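Local coordinates for protein putative hydroxymethylglutaryl-CoA synthase (Streptococcus mutans, PDB 3SQZ) that probably acts as a hydroxymethylglutaryl-CoA synthase, condensing acetyl-CoA with acetoacetyl-CoA on a thiolase fold, and binds coenzyme A, at residues W220-N223 with P228-N231; I39-F44 with K359-T364; A79-D84 with E387-D392. One frame throughout, in Å; residues are numbered along the deposited sequence.

Overall arrangement
Starting from the N terminus, the chain first enters contact 2 through 39-44, in the middle of the mixed sheet of the thiolase fold, and then contact 3 through 79-84, the loop before helix 85-94. Contact 1 opens and shuts within a few residues: 220-223 turns back onto 228-231 as a small hairpin at the coenzyme A pocket. Residues 359-364, between strand 346-354 and helix 366-371, then complete contact 2, and 387-392, between helix 378-385 and strand 397-398, complete contact 3. The two long loops therefore cross, and contact 1 falls within both. Contacts 1 and 2 lie on opposite sides of the chain's centre, their own centres about 34 Å apart.

Contact 1. Residues W220-N223 with P228-N231; sequences WRPN and PYVN
The indole of Trp220 packs a face of its benzo ring against Tyr229 CB. This is a CH-pi contact: Tyr229 CB stands 3.7 Å from the centroid of the Trp220 six-membered ring and only 10° off its normal. The phenol leans outward past the pyrrole side of the indole, obliquely, and the two ring planes meet at 49°, so the pair is neither a stack nor an edge-to-face contact. Trp220 has CG between its backbone N and carbonyl carbon (chi1 71°), which brings the benzo ring against Tyr229 CB.

Pro222 closes on the phenol from another direction. Its CG lies in the plane of the Tyr229 ring, at the edge, and its CD comes within 3.5 Å of Tyr229 CD2. Tryptophan and proline thus hold the base and one edge of the tyrosine side chain.

Behind the rings, Trp220 and Tyr229 form an antiparallel hydrogen-bonded pair. Trp220 N donates to Tyr229 O at 3.0 Å, and Tyr229 N returns a bond of 2.9 Å to Trp220 O. The next residue, Arg221, runs its aliphatic part past Pro228, with Arg221 CD 3.7 Å from Pro228 N. A bend at chi3 then turns its guanidinium away, where NH1 bonds to Thr225 O and NH2 to the backbone O of Glu113, a predicted active-site residue.

The result is a short beta hairpin, strands 219-220 and 229-230 joined by a loop. Pro228 and Val230 pack on Phe219 and on Tyr177 of the coenzyme A site, and Val230 touches the bound coenzyme A. Immediately beyond, Asn231 occupies the N-cap position of helix 232-254, so the hairpin leads straight from the pocket wall into that helix.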
# COMPACT_ATOMS: atom_id res chain seq x y z
N TRP A 220 -1.91 4.03 16.73
CA TRP A 220 -2.79 5.15 16.42
C TRP A 220 -1.94 6.41 16.31
O TRP A 220 -0.75 6.40 16.65
CB TRP A 220 -3.89 5.30 17.48
CG TRP A 220 -3.45 5.79 18.83
CD1 TRP A 220 -3.68 7.03 19.36
CD2 TRP A 220 -2.75 5.06 19.86
NE1 TRP A 220 -3.17 7.12 20.62
CE2 TRP A 220 -2.60 5.92 20.96
CE3 TRP A 220 -2.25 3.75 19.95
CZ2 TRP A 220 -1.96 5.53 22.14
CZ3 TRP A 220 -1.60 3.36 21.12
CH2 TRP A 220 -1.47 4.24 22.20
N ARG A 221 -2.53 7.49 15.82
CA ARG A 221 -1.76 8.72 15.64
C ARG A 221 -2.60 9.96 15.91
O ARG A 221 -3.30 10.46 15.01
CB ARG A 221 -1.11 8.78 14.26
CG ARG A 221 -0.14 9.94 14.15
CD ARG A 221 0.78 9.85 12.95
NE ARG A 221 0.10 10.02 11.67
CZ ARG A 221 -0.19 11.19 11.11
NH1 ARG A 221 0.04 12.33 11.76
NH2 ARG A 221 -0.76 11.23 9.91
N PRO A 222 -2.55 10.47 17.14
CA PRO A 222 -3.32 11.67 17.49
C PRO A 222 -2.90 12.88 16.65
O PRO A 222 -1.85 12.89 16.02
CB PRO A 222 -2.98 11.89 18.97
CG PRO A 222 -2.71 10.50 19.47
CD PRO A 222 -1.96 9.84 18.34
N ASN A 223 -3.75 13.90 16.68
CA ASN A 223 -3.61 15.01 15.74
C ASN A 223 -2.34 15.83 15.97
O ASN A 223 -1.87 16.51 15.06
CB ASN A 223 -4.82 15.93 15.82
CG ASN A 223 -6.11 15.24 15.43
OD1 ASN A 223 -6.11 14.15 14.85
ND2 ASN A 223 -7.23 15.89 15.74
N PRO A 228 3.25 7.88 14.93
CA PRO A 228 2.25 7.15 15.70
C PRO A 228 2.76 6.68 17.05
O PRO A 228 3.97 6.63 17.31
CB PRO A 228 1.97 5.93 14.82
CG PRO A 228 3.26 5.70 14.12
CD PRO A 228 3.81 7.07 13.84
N TYR A 229 1.81 6.34 17.92
CA TYR A 229 2.07 5.55 19.11
C TYR A 229 1.75 4.10 18.77
O TYR A 229 0.78 3.82 18.08
CB TYR A 229 1.23 6.05 20.29
CG TYR A 229 1.54 7.49 20.60
CD1 TYR A 229 2.79 7.86 21.04
CD2 TYR A 229 0.59 8.48 20.38
CE1 TYR A 229 3.10 9.19 21.28
CE2 TYR A 229 0.88 9.79 20.62
CZ TYR A 229 2.14 10.15 21.07
OH TYR A 229 2.42 11.47 21.30
N VAL A 230 2.59 3.18 19.23
CA VAL A 230 2.42 1.79 18.85
C VAL A 230 2.98 0.85 19.91
O VAL A 230 4.04 1.10 20.48
CB VAL A 230 3.04 1.49 17.44
CG1 VAL A 230 4.50 1.95 17.36
CG2 VAL A 230 2.91 0.02 17.06
N ASN A 231 2.23 -0.20 20.19
CA ASN A 231 2.68 -1.30 21.04
C ASN A 231 2.91 -2.46 20.07
O ASN A 231 1.97 -3.13 19.66
CB ASN A 231 1.60 -1.63 22.08
CG ASN A 231 2.01 -2.73 23.05
OD1 ASN A 231 1.57 -2.75 24.20
ND2 ASN A 231 2.84 -3.66 22.59

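Contact 2. Residues I39-F44 with K359-T364; sequences IDKIGF and KEQLQT
The carbonyl O of Gln361 takes the shortest polar bond here, 2.7 Å from a water that donates to it. That same water accepts a hydrogen bond from Ile42 N at 2.9 Å, so one solvent molecule bridges the central strand and the 3-10 turn ending at Gln361. No direct hydrogen bond joins the two segments.

Gln361 also supplies the side chain that touches. Its CG sits anti to its own carbonyl carbon (chi1 -59°), and a bend at chi2 lays the amide beside the aliphatic part of Lys41. There Gln361 NE2 lies 3.7 Å from Lys41 CG and 3.8 Å from Lys41 CD, a van der Waals contact rather than a polar one. Gln361 CG faces the backbone of Asp40, 3.8 Å from Asp40 O, a carbonyl oxygen that is buried here without any hydrogen-bonding partner in the model.

The charged ends of the strand residues look elsewhere. Lys41 bends at chi3 so that NZ reaches a salt bridge with Asp101 and a hydrogen bond to Ile96 O, while Asp40 forms a salt bridge with Arg201, whose side chain also touches Gln361. On the other segment, Leu362 packs against Leu324 of helix 315-326.

With both charges paired outside the contact, what remains between strand 37-45 and the segment leading to helix 366-371 is nearly neutral: methylenes, an amide and one bridging water. The water lets two backbone groups that stand too far apart to bond directly share a link, so the polar link across this contact runs through solvent, beside the packing of Gln361 on Lys41.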
# COMPACT_ATOMS: atom_id res chain seq x y z
N ILE A 39 -9.93 -5.40 -10.82
CA ILE A 39 -8.73 -4.63 -11.02
C ILE A 39 -8.21 -4.85 -12.43
O ILE A 39 -7.83 -5.96 -12.82
CB ILE A 39 -7.64 -5.01 -9.99
CG1 ILE A 39 -8.15 -4.78 -8.55
CG2 ILE A 39 -6.36 -4.22 -10.24
CD1 ILE A 39 -7.26 -5.38 -7.48
N ASP A 40 -8.20 -3.77 -13.20
CA ASP A 40 -7.77 -3.79 -14.59
C ASP A 40 -6.29 -3.50 -14.73
O ASP A 40 -5.61 -4.10 -15.56
CB ASP A 40 -8.58 -2.77 -15.38
CG ASP A 40 -8.28 -2.80 -16.86
OD1 ASP A 40 -8.43 -3.88 -17.48
OD2 ASP A 40 -7.92 -1.74 -17.40
N LYS A 41 -5.81 -2.54 -13.94
CA LYS A 41 -4.41 -2.13 -13.96
C LYS A 41 -3.97 -1.76 -12.56
O LYS A 41 -4.79 -1.28 -11.76
CB LYS A 41 -4.18 -0.95 -14.93
CG LYS A 41 -4.34 -1.36 -16.40
CD LYS A 41 -4.03 -0.24 -17.38
CE LYS A 41 -5.11 0.83 -17.36
NZ LYS A 41 -5.02 1.76 -18.54
N ILE A 42 -2.69 -2.00 -12.26
CA ILE A 42 -2.07 -1.63 -11.00
C ILE A 42 -0.82 -0.81 -11.28
O ILE A 42 0.05 -1.25 -12.04
CB ILE A 42 -1.67 -2.87 -10.15
CG1 ILE A 42 -2.86 -3.80 -9.92
CG2 ILE A 42 -1.06 -2.43 -8.84
CD1 ILE A 42 -2.49 -5.14 -9.31
N GLY A 43 -0.74 0.38 -10.69
CA GLY A 43 0.44 1.21 -10.78
C GLY A 43 1.09 1.32 -9.41
O GLY A 43 0.42 1.19 -8.38
N PHE A 44 2.40 1.54 -9.40
CA PHE A 44 3.11 1.74 -8.16
C PHE A 44 4.18 2.80 -8.32
O PHE A 44 4.93 2.78 -9.29
CB PHE A 44 3.78 0.45 -7.66
CG PHE A 44 4.55 0.64 -6.39
CD1 PHE A 44 3.89 0.92 -5.21
CD2 PHE A 44 5.94 0.57 -6.38
CE1 PHE A 44 4.59 1.13 -4.03
CE2 PHE A 44 6.64 0.76 -5.20
CZ PHE A 44 5.97 1.05 -4.03
N LYS A 359 -0.48 -10.88 -17.21
CA LYS A 359 0.94 -10.53 -17.26
C LYS A 359 1.21 -9.36 -18.19
O LYS A 359 2.18 -8.62 -18.00
CB LYS A 359 1.79 -11.75 -17.66
CG LYS A 359 1.86 -12.82 -16.59
CD LYS A 359 2.44 -14.11 -17.14
CE LYS A 359 2.71 -15.09 -16.03
NZ LYS A 359 2.99 -16.46 -16.56
N GLU A 360 0.34 -9.17 -19.19
CA GLU A 360 0.47 -8.07 -20.15
C GLU A 360 0.33 -6.70 -19.49
O GLU A 360 0.72 -5.69 -20.06
CB GLU A 360 -0.58 -8.19 -21.26
CG GLU A 360 -0.50 -9.48 -22.07
CD GLU A 360 -1.69 -9.66 -23.01
OE1 GLU A 360 -2.66 -8.87 -22.93
OE2 GLU A 360 -1.66 -10.61 -23.82
N GLN A 361 -0.27 -6.67 -18.30
CA GLN A 361 -0.50 -5.41 -17.60
C GLN A 361 0.58 -5.11 -16.58
O GLN A 361 0.54 -4.08 -15.93
CB GLN A 361 -1.87 -5.41 -16.92
CG GLN A 361 -3.05 -5.61 -17.85
CD GLN A 361 -2.99 -4.75 -19.10
OE1 GLN A 361 -3.21 -5.24 -20.21
NE2 GLN A 361 -2.68 -3.47 -18.93
N LEU A 362 1.55 -6.02 -16.44
CA LEU A 362 2.55 -5.92 -15.37
C LEU A 362 3.86 -5.36 -15.90
O LEU A 362 4.02 -5.12 -17.10
CB LEU A 362 2.79 -7.30 -14.75
CG LEU A 362 1.57 -8.06 -14.22
CD1 LEU A 362 1.96 -9.43 -13.69
CD2 LEU A 362 0.85 -7.24 -13.16
N GLN A 363 4.80 -5.14 -14.98
CA GLN A 363 6.16 -4.74 -15.34
C GLN A 363 7.14 -5.81 -14.91
O GLN A 363 6.90 -6.50 -13.91
CB GLN A 363 6.51 -3.39 -14.72
CG GLN A 363 5.66 -2.24 -15.24
CD GLN A 363 6.01 -0.90 -14.60
OE1 GLN A 363 6.95 -0.80 -13.83
NE2 GLN A 363 5.22 0.12 -14.92
N THR A 364 8.23 -5.94 -15.64
CA THR A 364 9.25 -6.95 -15.34
C THR A 364 10.50 -6.39 -14.69
O THR A 364 11.30 -7.15 -14.16
CB THR A 364 9.68 -7.71 -16.60
OG1 THR A 364 10.10 -6.76 -17.59
CG2 THR A 364 8.54 -8.56 -17.13
O HOH W 1 -1.17 -2.38 -14.69

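Contact 3. Residues A79-D84 with E387-D392; sequences APITDD and EEAQLD
The carboxylate of Glu387 presents one face to Ile81, whose methyl CG2 sits over it, 3.8 Å from Glu387 CD. A second flat group meets the same side chain: the peptide joining Glu388 to Ala389 has Ile81 CD1 over its face, 3.4 Å from Ala389 N. Ile81 reaches both because CG1 is anti to its backbone N (chi1 -167°) and the chain stays extended to CD1, while CG2 stays with the acid. The extended Glu387 chain runs across it at about a right angle.

A water completes the join, donating to Glu387 OE1 at 2.8 Å and accepting from Ile81 N, also at 2.8 Å. It lies on the same side of the carboxylate plane as CG2, well out of that plane. OE1 has a further, weak hydrogen bond with Tyr402 OH.

Ile81 belongs to a type I turn, Pro80 to Asp83, closed by a bond of 3.1 Å from Asp83 N to Pro80 O. This turn connects strand 75-78 to helix 85-94, which Asp84 caps. Opposite runs the irregular segment between helix 378-385 and strand 397-398, with Ala389 resting on Ile412 of strand 407-413.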
# COMPACT_ATOMS: atom_id res chain seq x y z
N ALA A 79 11.13 9.41 1.84
CA ALA A 79 10.54 10.51 1.08
C ALA A 79 10.99 11.86 1.63
O ALA A 79 10.95 12.07 2.84
CB ALA A 79 9.02 10.42 1.13
N PRO A 80 11.40 12.77 0.74
CA PRO A 80 11.68 14.15 1.15
C PRO A 80 10.36 14.89 1.34
O PRO A 80 9.30 14.40 0.95
CB PRO A 80 12.42 14.71 -0.05
CG PRO A 80 11.76 14.02 -1.21
CD PRO A 80 11.47 12.62 -0.72
N ILE A 81 10.44 16.09 1.90
CA ILE A 81 9.26 16.88 2.21
C ILE A 81 8.43 17.20 0.96
O ILE A 81 7.22 17.44 1.05
CB ILE A 81 9.66 18.17 2.97
CG1 ILE A 81 8.43 18.84 3.58
CG2 ILE A 81 10.44 19.13 2.07
CD1 ILE A 81 8.77 19.88 4.63
N THR A 82 9.06 17.20 -0.21
CA THR A 82 8.38 17.58 -1.44
C THR A 82 7.70 16.40 -2.15
O THR A 82 7.09 16.59 -3.21
CB THR A 82 9.36 18.27 -2.39
OG1 THR A 82 10.45 17.38 -2.62
CG2 THR A 82 9.89 19.57 -1.79
N ASP A 83 7.79 15.20 -1.58
CA ASP A 83 7.14 14.02 -2.15
C ASP A 83 6.24 13.46 -1.05
O ASP A 83 6.72 12.82 -0.12
CB ASP A 83 8.21 12.99 -2.56
CG ASP A 83 7.82 12.15 -3.79
OD1 ASP A 83 6.65 12.20 -4.26
OD2 ASP A 83 8.70 11.42 -4.29
N ASP A 84 4.94 13.73 -1.15
CA ASP A 84 4.00 13.41 -0.08
C ASP A 84 2.91 12.47 -0.56
O ASP A 84 3.01 11.87 -1.64
CB ASP A 84 3.41 14.69 0.52
CG ASP A 84 2.48 15.42 -0.43
OD1 ASP A 84 2.25 14.96 -1.56
OD2 ASP A 84 1.96 16.48 -0.01
N GLU A 387 12.19 16.46 8.02
CA GLU A 387 12.02 17.87 7.73
C GLU A 387 10.54 18.25 7.83
O GLU A 387 9.67 17.48 7.41
CB GLU A 387 12.55 18.19 6.33
CG GLU A 387 12.49 19.67 6.01
CD GLU A 387 13.03 20.02 4.64
OE1 GLU A 387 13.71 19.18 4.01
OE2 GLU A 387 12.77 21.16 4.20
N GLU A 388 10.26 19.42 8.40
CA GLU A 388 8.91 19.95 8.43
C GLU A 388 8.90 21.34 7.80
O GLU A 388 9.93 22.01 7.76
CB GLU A 388 8.36 19.99 9.87
CG GLU A 388 8.23 18.60 10.49
CD GLU A 388 7.53 18.58 11.84
OE1 GLU A 388 8.13 18.07 12.81
OE2 GLU A 388 6.38 19.06 11.93
N ALA A 389 7.75 21.74 7.26
CA ALA A 389 7.65 23.04 6.61
C ALA A 389 7.87 24.17 7.60
O ALA A 389 7.37 24.14 8.72
CB ALA A 389 6.29 23.18 5.93
N GLN A 390 8.63 25.17 7.17
CA GLN A 390 8.86 26.35 7.99
C GLN A 390 8.03 27.51 7.45
O GLN A 390 8.40 28.16 6.47
CB GLN A 390 10.35 26.70 8.00
CG GLN A 390 11.25 25.55 8.41
CD GLN A 390 10.89 24.99 9.78
OE1 GLN A 390 10.68 23.78 9.93
NE2 GLN A 390 10.83 25.86 10.78
N LEU A 391 6.89 27.76 8.09
CA LEU A 391 5.95 28.76 7.60
C LEU A 391 6.27 30.13 8.16
O LEU A 391 6.58 30.27 9.34
CB LEU A 391 4.53 28.38 8.00
CG LEU A 391 3.99 27.11 7.34
CD1 LEU A 391 2.78 26.59 8.10
CD2 LEU A 391 3.65 27.36 5.88
N ASP A 392 6.18 31.15 7.31
CA ASP A 392 6.26 32.51 7.81
C ASP A 392 4.89 32.94 8.33
O ASP A 392 3.95 32.14 8.34
CB ASP A 392 6.82 33.48 6.75
CG ASP A 392 5.86 33.72 5.60
OD1 ASP A 392 6.30 34.30 4.58
OD2 ASP A 392 4.67 33.35 5.70
O HOH W 2 12.93 16.67 3.10